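Local coordinates for alpha-n-acetylglucosaminidase family protein (Clostridium perfringens, PDB 4A41) that binds galactose through a family 32 carbohydrate-binding module of a multi-module enzyme that probably hydrolyses terminal alpha-linked N-acetylglucosamine, at residues G93-K101 against E146-A154. Residues are numbered along the deposited sequence; the frame is centred on the assembly and turned at random.
With GAL (beta-D-galactopyranose), chain C.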
# COMPACT_ATOMS: atom_id res chain seq x y z
N GLY A 93 3.06 3.67 -16.55
CA GLY A 93 3.84 3.36 -17.74
C GLY A 93 4.42 1.97 -17.84
O GLY A 93 5.08 1.66 -18.83
N ALA A 94 4.17 1.14 -16.83
CA ALA A 94 4.59 -0.27 -16.79
C ALA A 94 3.71 -0.96 -15.76
O ALA A 94 2.93 -0.28 -15.07
CB ALA A 94 6.06 -0.37 -16.40
N LYS A 95 3.80 -2.30 -15.65
CA LYS A 95 2.84 -3.06 -14.81
C LYS A 95 3.39 -3.98 -13.71
O LYS A 95 2.60 -4.44 -12.86
CB LYS A 95 1.89 -3.88 -15.71
CG LYS A 95 0.92 -3.01 -16.51
CD LYS A 95 -0.17 -3.82 -17.22
CE LYS A 95 -1.19 -2.90 -17.86
NZ LYS A 95 -2.46 -3.60 -18.26
N ASN A 96 4.70 -4.24 -13.67
CA ASN A 96 5.22 -5.16 -12.63
C ASN A 96 4.82 -4.70 -11.24
O ASN A 96 5.03 -3.52 -10.85
CB ASN A 96 6.73 -5.33 -12.66
CG ASN A 96 7.20 -6.33 -13.70
OD1 ASN A 96 6.39 -7.03 -14.36
ND2 ASN A 96 8.52 -6.39 -13.86
N GLY A 97 4.17 -5.61 -10.53
CA GLY A 97 3.74 -5.33 -9.16
C GLY A 97 2.35 -4.73 -9.02
O GLY A 97 1.86 -4.56 -7.89
N ASN A 98 1.68 -4.42 -10.13
CA ASN A 98 0.29 -3.96 -10.04
C ASN A 98 -0.49 -5.02 -9.28
O ASN A 98 -0.51 -6.22 -9.67
CB ASN A 98 -0.32 -3.71 -11.43
CG ASN A 98 0.14 -2.40 -12.02
OD1 ASN A 98 1.04 -1.74 -11.50
ND2 ASN A 98 -0.47 -2.02 -13.15
N ILE A 99 -1.08 -4.59 -8.17
CA ILE A 99 -1.68 -5.55 -7.24
C ILE A 99 -3.05 -5.97 -7.77
O ILE A 99 -3.89 -5.12 -8.06
CB ILE A 99 -1.76 -4.95 -5.82
CG1 ILE A 99 -0.37 -4.68 -5.28
CG2 ILE A 99 -2.58 -5.89 -4.89
CD1 ILE A 99 -0.33 -3.79 -4.01
N THR A 100 -3.27 -7.28 -7.87
CA THR A 100 -4.53 -7.76 -8.46
C THR A 100 -5.38 -8.57 -7.50
O THR A 100 -6.55 -8.82 -7.78
CB THR A 100 -4.27 -8.58 -9.72
OG1 THR A 100 -3.35 -9.62 -9.39
CG2 THR A 100 -3.67 -7.67 -10.83
N LYS A 101 -4.81 -8.97 -6.37
CA LYS A 101 -5.61 -9.59 -5.31
C LYS A 101 -5.07 -9.05 -3.98
O LYS A 101 -3.87 -9.13 -3.71
CB LYS A 101 -5.52 -11.12 -5.36
CG LYS A 101 -6.51 -11.80 -4.41
CD LYS A 101 -6.37 -13.32 -4.44
CE LYS A 101 -7.60 -13.91 -3.77
NZ LYS A 101 -7.69 -15.40 -3.77
N GLU A 146 -1.58 -11.23 -4.63
CA GLU A 146 -1.14 -11.47 -6.02
C GLU A 146 -0.85 -10.15 -6.69
O GLU A 146 -1.54 -9.15 -6.40
CB GLU A 146 -2.19 -12.24 -6.82
CG GLU A 146 -2.52 -13.59 -6.18
CD GLU A 146 -3.52 -14.44 -6.94
OE1 GLU A 146 -4.04 -14.03 -8.00
OE2 GLU A 146 -3.78 -15.57 -6.46
N GLY A 147 0.15 -10.14 -7.57
CA GLY A 147 0.45 -8.95 -8.35
C GLY A 147 1.14 -9.31 -9.63
O GLY A 147 1.66 -10.43 -9.76
N VAL A 148 1.18 -8.36 -10.55
CA VAL A 148 1.72 -8.66 -11.90
C VAL A 148 3.19 -9.09 -11.77
O VAL A 148 4.01 -8.43 -11.14
CB VAL A 148 1.56 -7.47 -12.84
CG1 VAL A 148 2.35 -7.73 -14.14
CG2 VAL A 148 0.08 -7.20 -13.17
N GLY A 149 3.53 -10.25 -12.37
CA GLY A 149 4.89 -10.76 -12.30
C GLY A 149 5.23 -11.46 -10.99
O GLY A 149 6.34 -11.94 -10.81
N GLY A 150 4.27 -11.47 -10.07
CA GLY A 150 4.54 -11.99 -8.72
C GLY A 150 5.26 -11.01 -7.81
O GLY A 150 5.75 -11.40 -6.76
N PHE A 151 5.33 -9.74 -8.23
CA PHE A 151 5.85 -8.64 -7.43
C PHE A 151 4.64 -7.86 -6.89
O PHE A 151 3.52 -8.07 -7.32
CB PHE A 151 6.64 -7.69 -8.33
CG PHE A 151 7.65 -8.38 -9.22
CD1 PHE A 151 8.84 -8.85 -8.70
CD2 PHE A 151 7.42 -8.50 -10.60
CE1 PHE A 151 9.78 -9.50 -9.54
CE2 PHE A 151 8.36 -9.13 -11.44
CZ PHE A 151 9.53 -9.62 -10.91
N ALA A 152 4.89 -6.97 -5.94
CA ALA A 152 3.89 -5.96 -5.57
C ALA A 152 4.53 -4.60 -5.60
O ALA A 152 5.69 -4.43 -5.17
CB ALA A 152 3.31 -6.25 -4.20
N SER A 153 3.78 -3.63 -6.10
CA SER A 153 4.28 -2.25 -6.12
C SER A 153 3.15 -1.26 -5.93
O SER A 153 1.98 -1.61 -6.08
CB SER A 153 5.07 -1.94 -7.42
OG SER A 153 4.24 -2.10 -8.57
N ALA A 154 3.50 -0.02 -5.55
CA ALA A 154 2.49 1.03 -5.34
C ALA A 154 3.13 2.40 -5.51
O ALA A 154 4.16 2.67 -4.88
CB ALA A 154 1.87 0.92 -3.92
C1 GAL C . 11.77 -4.22 -14.21
C2 GAL C . 10.86 -3.13 -13.67
C3 GAL C . 11.12 -3.01 -12.16
C4 GAL C . 10.95 -4.37 -11.50
C5 GAL C . 11.87 -5.39 -12.18
C6 GAL C . 11.74 -6.78 -11.55
O1 GAL C . 11.47 -4.39 -15.56
O2 GAL C . 11.07 -1.89 -14.35
O3 GAL C . 10.23 -2.02 -11.65
O4 GAL C . 9.57 -4.78 -11.61
O5 GAL C . 11.48 -5.43 -13.54
O6 GAL C . 12.70 -7.68 -12.09
O HOH W 1 1.93 -0.53 -9.19
O HOH W 2 -4.76 -11.91 -9.25
O HOH W 3 -6.36 -16.33 -6.10
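Asn-96 and Phe-151 meet where two loops are bonded together, at the galactose-binding end of the beta-sandwich of this F5/8 type C domain. A short antiparallel pairing of 99-101 with 146-147 continues the contact away from the sugar. Here Thr-100 and Lys-101 both lie opposite Glu-146, a classic beta bulge, and both N atoms donate to its O. Beyond the strands, Val-148 N bonds to Asn-98 O, and Gly-97 N donates to Val-148 O at 2.9 Å. Gly-97 lies in a type II turn from Lys-95 to Asn-98. Gly-97 CA makes a nearly straight C-H...O contact with Phe-151 O at 3.3 Å, and Gly-97 O accepts from Ser-153 N. Ser-153 OG donates to Asn-96 O at 2.8 Å, in the carbonyl plane and on a lone pair. Its chi1 of 61° sets OG between backbone N and carbonyl carbon, facing the turn. Arg-91 also bonds to Asn-96 O. The Val-148 side chain points at the turn, with CB 3.2 Å from Lys-95 O and both methyls beside that oxygen.

The Asn-96 amide lies alongside the Phe-151 ring, pointing the same way, with the planes 44° apart. Asn-96 ND2 donates to galactose O4 at 3.0 Å and, weakly, to O5. Phe-151 CZ approaches galactose C6 at 3.7 Å. At the far end, waters join Glu-146 OE1 to Thr-100 OG1 and Glu-146 OE2 to Lys-101 NZ. Glu-44, His-60, Tyr-63 and Arg-91 complete the pocket. The bonds between the loops probably keep amide and ring side by side, consistent with Asn-96 helping to recognise O4 while the ring packs against C6.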